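Local coordinates for protein prophenoloxidase b (Marsupenaeus japonicus, PDB 3WKY) that probably acts, once activated, as a type 3 copper phenoloxidase that oxidises phenols with oxygen bound at a dinuclear copper centre, at residues 71-76 against 360-365; 354-359 against 397-402; 378-383 against 388-393. All coordinates share one frame; numbering follows the deposited sequence. Where two conformers were deposited one is given.

Interaction 1. Residues 71-76 against 360-365. With CUO (Cu2-o2 cluster), chain J.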
loop_
_atom_site.group_PDB
_atom_site.type_symbol
_atom_site.label_atom_id
_atom_site.label_comp_id
_atom_site.label_asym_id
_atom_site.label_seq_id
_atom_site.Cartn_x
_atom_site.Cartn_y
_atom_site.Cartn_z
ATOM N N ALA A 71 -3.233 27.545 -24.064
ATOM C CA ALA A 71 -4.167 28.570 -23.640
ATOM C C ALA A 71 -4.278 28.752 -22.128
ATOM O O ALA A 71 -4.616 29.840 -21.661
ATOM C CB ALA A 71 -5.538 28.306 -24.258
ATOM N N PHE A 72 -3.983 27.705 -21.360
ATOM C CA PHE A 72 -4.171 27.777 -19.909
ATOM C C PHE A 72 -2.923 28.272 -19.204
ATOM O O PHE A 72 -2.946 28.537 -17.997
ATOM C CB PHE A 72 -4.595 26.407 -19.352
ATOM C CG PHE A 72 -5.788 25.830 -20.053
ATOM C CD1 PHE A 72 -7.066 26.246 -19.720
ATOM C CD2 PHE A 72 -5.630 24.904 -21.082
ATOM C CE1 PHE A 72 -8.161 25.744 -20.386
ATOM C CE2 PHE A 72 -6.725 24.398 -21.753
ATOM C CZ PHE A 72 -7.994 24.811 -21.395
ATOM N N ASN A 73 -1.841 28.390 -19.967
ATOM C CA ASN A 73 -0.558 28.831 -19.445
ATOM C C ASN A 73 -0.470 30.356 -19.449
ATOM O O ASN A 73 -0.781 31.005 -20.455
ATOM C CB ASN A 73 0.577 28.217 -20.266
ATOM C CG ASN A 73 1.937 28.783 -19.899
ATOM O OD1 ASN A 73 2.368 29.804 -20.444
ATOM N ND2 ASN A 73 2.623 28.119 -18.973
ATOM N N LYS A 74 -0.055 30.929 -18.323
ATOM C CA LYS A 74 -0.037 32.382 -18.133
ATOM C C LYS A 74 0.804 33.131 -19.172
ATOM O O LYS A 74 0.409 34.184 -19.677
ATOM C CB LYS A 74 0.473 32.709 -16.731
ATOM C CG LYS A 74 0.538 34.193 -16.410
ATOM C CD LYS A 74 1.378 34.437 -15.168
ATOM C CE LYS A 74 1.130 35.821 -14.588
ATOM N NZ LYS A 74 2.120 36.156 -13.524
ATOM N N GLN A 75 1.982 32.592 -19.472
ATOM C CA GLN A 75 2.871 33.235 -20.426
ATOM C C GLN A 75 2.298 33.202 -21.847
ATOM O O GLN A 75 2.354 34.209 -22.567
ATOM C CB GLN A 75 4.272 32.607 -20.368
ATOM C CG GLN A 75 5.045 32.941 -19.091
ATOM C CD GLN A 75 4.807 31.957 -17.941
ATOM O OE1 GLN A 75 4.040 30.997 -18.059
ATOM N NE2 GLN A 75 5.479 32.199 -16.820
ATOM N N HIS A 76 1.729 32.068 -22.244
ATOM C CA HIS A 76 1.125 31.959 -23.568
ATOM C C HIS A 76 -0.089 32.883 -23.697
ATOM O O HIS A 76 -0.259 33.538 -24.727
ATOM C CB HIS A 76 0.727 30.516 -23.893
ATOM C CG HIS A 76 1.862 29.661 -24.370
ATOM N ND1 HIS A 76 1.785 28.899 -25.516
ATOM C CD2 HIS A 76 3.101 29.447 -23.862
ATOM C CE1 HIS A 76 2.923 28.254 -25.694
ATOM N NE2 HIS A 76 3.738 28.562 -24.700
ATOM N N GLY A 360 -4.789 23.089 -13.439
ATOM C CA GLY A 360 -5.211 21.697 -13.496
ATOM C C GLY A 360 -5.115 21.149 -14.905
ATOM O O GLY A 360 -4.728 20.007 -15.101
ATOM N N HIS A 361 -5.483 21.956 -15.902
ATOM C CA HIS A 361 -5.296 21.540 -17.293
ATOM C C HIS A 361 -3.839 21.229 -17.588
ATOM O O HIS A 361 -3.517 20.242 -18.268
ATOM C CB HIS A 361 -5.717 22.647 -18.240
ATOM C CG HIS A 361 -7.163 22.594 -18.596
ATOM N ND1 HIS A 361 -7.624 21.902 -19.692
ATOM C CD2 HIS A 361 -8.248 23.131 -17.993
ATOM C CE1 HIS A 361 -8.940 22.022 -19.760
ATOM N NE2 HIS A 361 -9.332 22.751 -18.736
ATOM N N ASP A 362 -2.962 22.096 -17.108
ATOM C CA ASP A 362 -1.539 21.913 -17.341
ATOM C C ASP A 362 -0.932 20.743 -16.550
ATOM O O ASP A 362 -0.048 20.048 -17.053
ATOM C CB ASP A 362 -0.788 23.218 -17.058
ATOM C CG ASP A 362 -1.031 24.271 -18.137
ATOM O OD1 ASP A 362 -1.427 23.892 -19.264
ATOM O OD2 ASP A 362 -0.830 25.471 -17.858
ATOM N N PHE A 363 -1.380 20.532 -15.316
ATOM C CA PHE A 363 -0.957 19.333 -14.581
ATOM C C PHE A 363 -1.353 18.069 -15.342
ATOM O O PHE A 363 -0.559 17.146 -15.473
ATOM C CB PHE A 363 -1.612 19.272 -13.202
ATOM C CG PHE A 363 -0.903 20.058 -12.127
ATOM C CD1 PHE A 363 -0.719 21.433 -12.237
ATOM C CD2 PHE A 363 -0.463 19.417 -10.973
ATOM C CE1 PHE A 363 -0.095 22.149 -11.225
ATOM C CE2 PHE A 363 0.155 20.134 -9.947
ATOM C CZ PHE A 363 0.344 21.497 -10.077
ATOM N N LEU A 364 -2.593 18.008 -15.819
ATOM C CA LEU A 364 -3.043 16.813 -16.530
ATOM C C LEU A 364 -2.304 16.699 -17.868
ATOM O O LEU A 364 -1.883 15.612 -18.270
ATOM C CB LEU A 364 -4.575 16.840 -16.717
ATOM C CG LEU A 364 -5.352 16.645 -15.409
ATOM C CD1 LEU A 364 -6.839 17.062 -15.565
ATOM C CD2 LEU A 364 -5.270 15.201 -14.910
ATOM N N GLY A 365 -2.120 17.832 -18.546
ATOM C CA GLY A 365 -1.484 17.823 -19.852
ATOM C C GLY A 365 -0.001 17.470 -19.783
ATOM O O GLY A 365 0.578 17.031 -20.778
HETATM CU CU1 CUO J . -13.140 25.253 -21.208
HETATM CU CU2 CUO J . -11.195 23.690 -18.611
HETATM O O1 CUO J . -11.777 25.207 -19.748
HETATM O O2 CUO J . -11.338 23.975 -20.768
HETATM O O HOH W 1 -2.093 25.463 -21.419
HETATM O O HOH W 2 1.753 25.878 -17.377
#

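Interaction 2. Residues 354-359 against 397-402. With CUO (Cu2-o2 cluster), chain J.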
loop_
_atom_site.group_PDB
_atom_site.type_symbol
_atom_site.label_atom_id
_atom_site.label_comp_id
_atom_site.label_asym_id
_atom_site.label_seq_id
_atom_site.Cartn_x
_atom_site.Cartn_y
_atom_site.Cartn_z
ATOM N N GLY A 354 -5.755 31.355 -5.797
ATOM C CA GLY A 354 -4.910 30.747 -6.818
ATOM C C GLY A 354 -5.451 30.731 -8.237
ATOM O O GLY A 354 -6.088 31.688 -8.704
ATOM N N ASN A 355 -5.190 29.626 -8.929
ATOM C CA ASN A 355 -5.467 29.498 -10.352
ATOM C C ASN A 355 -5.772 28.024 -10.618
ATOM O O ASN A 355 -5.129 27.385 -11.461
ATOM C CB ASN A 355 -4.232 29.957 -11.151
ATOM C CG ASN A 355 -4.496 30.061 -12.657
ATOM O OD1 ASN A 355 -5.637 30.211 -13.085
ATOM N ND2 ASN A 355 -3.425 29.979 -13.465
ATOM N N ILE A 356 -6.754 27.490 -9.891
ATOM C CA ILE A 356 -6.976 26.043 -9.840
ATOM C C ILE A 356 -7.315 25.424 -11.181
ATOM O O ILE A 356 -6.677 24.472 -11.617
ATOM C CB ILE A 356 -8.095 25.675 -8.844
ATOM C CG1 ILE A 356 -7.654 25.984 -7.409
ATOM C CG2 ILE A 356 -8.473 24.188 -8.986
ATOM C CD1 ILE A 356 -8.857 26.089 -6.430
ATOM N N HIS A 357 -8.342 25.941 -11.840
ATOM C CA HIS A 357 -8.811 25.272 -13.040
ATOM C C HIS A 357 -7.794 25.307 -14.188
ATOM O O HIS A 357 -7.566 24.281 -14.855
ATOM C CB HIS A 357 -10.163 25.828 -13.497
ATOM C CG HIS A 357 -10.374 25.693 -14.964
ATOM N ND1 HIS A 357 -9.981 26.668 -15.857
ATOM C CD2 HIS A 357 -10.894 24.682 -15.709
ATOM C CE1 HIS A 357 -10.253 26.268 -17.088
ATOM N NE2 HIS A 357 -10.816 25.080 -17.022
ATOM N N ASN A 358 -7.176 26.467 -14.426
ATOM C CA ASN A 358 -6.202 26.572 -15.519
ATOM C C ASN A 358 -4.995 25.673 -15.274
ATOM O O ASN A 358 -4.538 24.954 -16.178
ATOM C CB ASN A 358 -5.727 28.022 -15.724
ATOM C CG ASN A 358 -6.809 28.909 -16.330
ATOM O OD1 ASN A 358 -7.719 28.416 -16.994
ATOM N ND2 ASN A 358 -6.712 30.217 -16.101
ATOM N N LEU A 359 -4.460 25.726 -14.060
ATOM C CA LEU A 359 -3.261 24.939 -13.775
ATOM C C LEU A 359 -3.574 23.453 -13.828
ATOM O O LEU A 359 -2.738 22.652 -14.251
ATOM C CB LEU A 359 -2.621 25.334 -12.448
ATOM C CG LEU A 359 -1.666 26.524 -12.613
ATOM C CD1 LEU A 359 -1.339 27.157 -11.267
ATOM C CD2 LEU A 359 -0.378 26.080 -13.319
ATOM N N HIS A 397 -13.776 18.752 -15.417
ATOM C CA HIS A 397 -14.910 19.673 -15.387
ATOM C C HIS A 397 -16.076 19.245 -14.528
ATOM O O HIS A 397 -16.857 20.090 -14.089
ATOM C CB HIS A 397 -15.336 20.117 -16.790
ATOM C CG HIS A 397 -14.538 21.283 -17.240
ATOM N ND1 HIS A 397 -14.823 22.563 -16.826
ATOM C CD2 HIS A 397 -13.362 21.348 -17.907
ATOM C CE1 HIS A 397 -13.893 23.387 -17.282
ATOM N NE2 HIS A 397 -13.003 22.668 -17.936
ATOM N N LYS A 398 -16.197 17.946 -14.273
ATOM C CA LYS A 398 -17.158 17.513 -13.268
ATOM C C LYS A 398 -16.693 17.991 -11.883
ATOM O O LYS A 398 -17.509 18.430 -11.082
ATOM C CB LYS A 398 -17.374 15.993 -13.300
ATOM C CG LYS A 398 -18.418 15.507 -12.284
ATOM C CD LYS A 398 -19.851 15.954 -12.678
ATOM C CE LYS A 398 -20.843 15.515 -11.612
ATOM N NZ LYS A 398 -22.267 15.671 -12.075
ATOM N N PHE A 399 -15.392 17.923 -11.601
ATOM C CA PHE A 399 -14.880 18.505 -10.352
ATOM C C PHE A 399 -15.204 19.998 -10.282
ATOM O O PHE A 399 -15.707 20.501 -9.268
ATOM C CB PHE A 399 -13.363 18.296 -10.220
ATOM C CG PHE A 399 -12.691 19.311 -9.320
ATOM C CD1 PHE A 399 -12.977 19.354 -7.964
ATOM C CD2 PHE A 399 -11.772 20.216 -9.838
ATOM C CE1 PHE A 399 -12.373 20.302 -7.130
ATOM C CE2 PHE A 399 -11.162 21.152 -9.026
ATOM C CZ PHE A 399 -11.460 21.203 -7.670
ATOM N N ILE A 400 -14.904 20.705 -11.366
ATOM C CA ILE A 400 -15.168 22.139 -11.422
ATOM C C ILE A 400 -16.663 22.418 -11.234
ATOM O O ILE A 400 -17.049 23.304 -10.452
ATOM C CB ILE A 400 -14.635 22.747 -12.743
ATOM C CG1 ILE A 400 -13.096 22.671 -12.766
ATOM C CG2 ILE A 400 -15.086 24.197 -12.894
ATOM C CD1 ILE A 400 -12.420 23.452 -11.621
ATOM N N ASP A 401 -17.512 21.642 -11.899
ATOM C CA ASP A 401 -18.952 21.869 -11.753
ATOM C C ASP A 401 -19.400 21.561 -10.319
ATOM O O ASP A 401 -20.330 22.189 -9.794
ATOM C CB ASP A 401 -19.745 21.027 -12.746
ATOM C CG ASP A 401 -21.190 21.484 -12.865
ATOM O OD1 ASP A 401 -21.414 22.619 -13.338
ATOM O OD2 ASP A 401 -22.099 20.724 -12.483
ATOM N N ASN A 402 -18.752 20.580 -9.694
ATOM C CA ASN A 402 -19.024 20.265 -8.292
ATOM C C ASN A 402 -18.728 21.437 -7.368
ATOM O O ASN A 402 -19.444 21.645 -6.387
ATOM C CB ASN A 402 -18.204 19.036 -7.825
ATOM C CG ASN A 402 -18.798 17.720 -8.285
ATOM O OD1 ASN A 402 -19.935 17.666 -8.782
ATOM N ND2 ASN A 402 -18.036 16.632 -8.095
HETATM CU CU1 CUO J . -13.140 25.253 -21.208
HETATM CU CU2 CUO J . -11.195 23.690 -18.611
HETATM O O1 CUO J . -11.777 25.207 -19.748
HETATM O O2 CUO J . -11.338 23.975 -20.768
#

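Interaction 3. Residues 378-383 against 388-393. With CUO (Cu2-o2 cluster), chain J.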
loop_
_atom_site.group_PDB
_atom_site.type_symbol
_atom_site.label_atom_id
_atom_site.label_comp_id
_atom_site.label_asym_id
_atom_site.label_seq_id
_atom_site.Cartn_x
_atom_site.Cartn_y
_atom_site.Cartn_z
ATOM N N SER A 378 3.329 18.811 -24.740
ATOM C CA SER A 378 2.193 18.721 -23.820
ATOM C C SER A 378 1.107 17.807 -24.393
ATOM O O SER A 378 1.070 17.550 -25.602
ATOM C CB SER A 378 1.617 20.107 -23.550
ATOM O OG SER A 378 0.319 20.033 -22.971
ATOM N N GLY A 379 0.236 17.294 -23.527
ATOM C CA GLY A 379 -0.909 16.526 -23.995
ATOM C C GLY A 379 -2.029 17.485 -24.386
ATOM O O GLY A 379 -1.899 18.695 -24.181
ATOM N N VAL A 380 -3.116 16.954 -24.946
ATOM C CA VAL A 380 -4.201 17.796 -25.472
ATOM C C VAL A 380 -4.949 18.637 -24.434
ATOM O O VAL A 380 -5.604 19.626 -24.793
ATOM C CB VAL A 380 -5.214 16.991 -26.318
ATOM C CG1 VAL A 380 -4.525 16.400 -27.547
ATOM C CG2 VAL A 380 -5.905 15.886 -25.484
ATOM N N MET A 381 -4.857 18.278 -23.156
ATOM C CA MET A 381 -5.501 19.090 -22.110
ATOM C C MET A 381 -4.893 20.487 -22.013
ATOM O O MET A 381 -5.493 21.384 -21.425
ATOM C CB MET A 381 -5.427 18.403 -20.739
ATOM C CG MET A 381 -6.502 17.348 -20.548
ATOM S SD MET A 381 -8.166 18.072 -20.418
ATOM C CE MET A 381 -8.140 18.714 -18.748
ATOM N N GLY A 382 -3.708 20.663 -22.597
ATOM C CA GLY A 382 -3.029 21.951 -22.573
ATOM C C GLY A 382 -3.530 22.991 -23.587
ATOM O O GLY A 382 -3.057 24.128 -23.573
ATOM N N ALA A 383 -4.481 22.629 -24.447
ATOM C CA ALA A 383 -4.913 23.548 -25.519
ATOM C C ALA A 383 -6.425 23.566 -25.660
ATOM O O ALA A 383 -7.051 22.511 -25.615
ATOM C CB ALA A 383 -4.277 23.138 -26.839
ATOM N N VAL A 388 -11.144 19.024 -25.077
ATOM C CA VAL A 388 -12.416 18.294 -24.971
ATOM C C VAL A 388 -12.320 16.833 -25.462
ATOM O O VAL A 388 -13.067 15.967 -25.001
ATOM C CB VAL A 388 -13.546 19.078 -25.685
ATOM C CG1 VAL A 388 -14.858 18.278 -25.750
ATOM C CG2 VAL A 388 -13.777 20.402 -24.960
ATOM N N ARG A 389 -11.381 16.552 -26.362
ATOM C CA ARG A 389 -11.141 15.186 -26.842
ATOM C C ARG A 389 -10.860 14.185 -25.716
ATOM O O ARG A 389 -11.230 13.015 -25.813
ATOM C CB ARG A 389 -9.939 15.151 -27.803
ATOM C CG ARG A 389 -10.125 15.944 -29.115
ATOM C CD ARG A 389 -8.829 15.929 -29.944
ATOM N NE ARG A 389 -8.409 14.579 -30.332
ATOM C CZ ARG A 389 -8.685 14.009 -31.507
ATOM N NH1 ARG A 389 -9.412 14.652 -32.419
ATOM N NH2 ARG A 389 -8.240 12.788 -31.769
ATOM N N ASP A 390 -10.180 14.646 -24.668
ATOM C CA ASP A 390 -9.645 13.754 -23.626
ATOM C C ASP A 390 -10.742 13.430 -22.622
ATOM O O ASP A 390 -11.389 14.341 -22.108
ATOM C CB ASP A 390 -8.477 14.470 -22.923
ATOM C CG ASP A 390 -7.606 13.541 -22.087
ATOM O OD1 ASP A 390 -8.139 12.614 -21.434
ATOM O OD2 ASP A 390 -6.371 13.769 -22.051
ATOM N N PRO A 391 -10.980 12.128 -22.336
ATOM C CA PRO A 391 -11.997 11.832 -21.313
ATOM C C PRO A 391 -11.738 12.541 -19.981
ATOM O O PRO A 391 -12.689 12.860 -19.258
ATOM C CB PRO A 391 -11.919 10.301 -21.151
ATOM C CG PRO A 391 -10.540 9.915 -21.748
ATOM C CD PRO A 391 -10.371 10.900 -22.886
ATOM N N VAL A 392 -10.473 12.799 -19.656
ATOM C CA VAL A 392 -10.189 13.457 -18.389
ATOM C C VAL A 392 -10.662 14.911 -18.371
ATOM O O VAL A 392 -10.835 15.491 -17.299
ATOM C CB VAL A 392 -8.700 13.356 -17.981
ATOM C CG1 VAL A 392 -7.864 14.486 -18.617
ATOM C CG2 VAL A 392 -8.574 13.405 -16.467
ATOM N N PHE A 393 -10.878 15.502 -19.546
ATOM C CA PHE A 393 -11.485 16.837 -19.593
ATOM C C PHE A 393 -12.770 16.864 -18.774
ATOM O O PHE A 393 -13.041 17.812 -18.002
ATOM C CB PHE A 393 -11.813 17.238 -21.035
ATOM C CG PHE A 393 -12.487 18.583 -21.138
ATOM C CD1 PHE A 393 -11.729 19.742 -21.230
ATOM C CD2 PHE A 393 -13.879 18.685 -21.099
ATOM C CE1 PHE A 393 -12.354 20.994 -21.303
ATOM C CE2 PHE A 393 -14.520 19.927 -21.169
ATOM C CZ PHE A 393 -13.751 21.088 -21.268
HETATM CU CU1 CUO J . -13.140 25.253 -21.208
HETATM CU CU2 CUO J . -11.195 23.690 -18.611
HETATM O O1 CUO J . -11.777 25.207 -19.748
HETATM O O2 CUO J . -11.338 23.975 -20.768
HETATM O O HOH W 3 -4.227 15.576 -22.237
#

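Interaction 1. Residues 71-76 against 360-365
The phenyl ring of Phe72 lies flat on the imidazole of His361 in a face-to-face stack, the centroids 3.6 Å apart and the planes only 8° from parallel. Phe72 CZ sits over the centre of the imidazole, and His361 CB adds a CH-pi contact over the phenyl face. With its CG beside the backbone N (chi1 -88°), His361 can face the phenyl ring and still bring NE2 to 2.1 Å from CU2 of the copper cluster. His361 ND1, on the imidazole side away from copper, donates to the backbone O of Met381, which helps set ring rotation.

Phe72 also presents its edge to the cluster, CZ lying 3.5 Å from O2.

Beside the stack, polar contact runs through water. One water accepts from Phe72 N and donates to Asp362 OD1; a second accepts from ND2 of Asn73, the N-cap of helix 74-89, and donates to Asp362 OD2.

Replacing Phe72 with an alanine would probably uncover one face of the His361 imidazole and leave it room to tilt. The chemistry implies a phenylalanine that shields one face of a copper ligand and edges up to the bound oxygen, consistent with the placeholder phenylalanine of arthropod hemocyanins, which probably restricts substrate access.

Interaction 2. Residues 354-359 against 397-402
His357 and His397 meet at a shared metal: both NE2 atoms bind CU2 of the copper-oxygen cluster, and 3.4 Å separates His357 NE2 from His397 NE2. His361 NE2, also from helix 356-365, is the third histidine ligand of CU2. Two ligand helices, 356-365 and 391-409, converge on one copper, as expected for the helical core of a type 3 copper protein.

Along 397-402, His397 comes first. Its CB does not aim at the opposite helix, but the imidazole of His397 reaches across, its NE2 2.2 Å from CU2. The two imidazole planes are inclined at 62°, so the rings neither stack nor meet edge to face. The ring of His226 stacks on that of His397.

Phe399 offers an edge: its CE2 touches Ile356 CG2 at 4.1 Å, and the two side chains cross at about a right angle. Tyr305 and Arg301 of helix 294-310 pack against the same phenyl group.

Ile400 packs alongside His357. Its CD1 rests against His357 CB at 3.8 Å, while CG1 comes up to the imidazole edge near the ring plane. The imidazole gets to the copper because His357 carries CG roughly opposite its backbone N (chi1 152°), which sends NE2 to 2.1 Å from CU2. On the far side of that ring, ND1 is hydrogen-bonded to the backbone O of Glu343, a second-shell carbonyl that would set the tilt of the imidazole and probably make it a somewhat stronger donor to copper.

No hydrogen bond crosses between the segments. Copper coordination joins the helices at one end and hydrocarbon packing at the other, so the spacing of the two ligands is probably set by the metal and the hydrocarbon fit together.

Interaction 3. Residues 378-383 against 388-393
Met381 curls its side chain over the first turn of helix 391-409, with SD 3.6 Å from Phe393 CA and CE close by. Met381 SD also lies at the edge of the Phe393 ring, 5.3 Å from its centroid, in a Met-aromatic contact. Bends at chi2 (-69°) and chi3 (-76°) fold the thioether back against the helix. Nearer the backbone in the same side chain, Met381 CG meets Val392 CG1 at 3.7 Å.

The contact closes the loop between the two helices, 356-365 and 391-409, that supply the histidines of CU2: a short 3-10 turn, 380-382, packs on the N-terminal end of the second. Asp390 is the N-cap there, OD1 accepting from Val392 N, which approaches from above the carboxylate plane. Val380 CG2 packs on Asp390 CB at 3.9 Å, the two side chains crossing at a slant. The buried carboxylate has further partners: OD2 forms a salt bridge with Arg274 and accepts from a water that also accepts from Met381 N. Cap, ion pair and water together would help hold the aspartate ionised, and the water ties it to the 3-10 turn.

Phe393 carries the contact on to the cluster oxygen. One face of its ring is met by Val388 CG2, offset toward the rim, and His199 packs against it edge-to-face; at the ring's edge, Phe393 CE1 comes within 3.2 Å of cluster O2.

All three contacts border the same copper-oxygen cluster, but differ in burial and chemistry. Interactions 2 and 3 are buried, whereas interaction 1 is only partly so and has waters bridging its outer, carboxylate side. Interactions 1 and 2 share helix 356-365, and interactions 2 and 3 share helix 391-409. Segments 360-365 and 378-383 are also joined directly, by a backbone hydrogen bond from Gly379 N to Gly365 O besides the imidazole bond to the loop. Interaction 2 brings two copper ligands together; interaction 1 pairs one ligand with an aromatic residue from the all-alpha region, while interaction 3 supplies a phenyl edge and a capped helix start but no ligand.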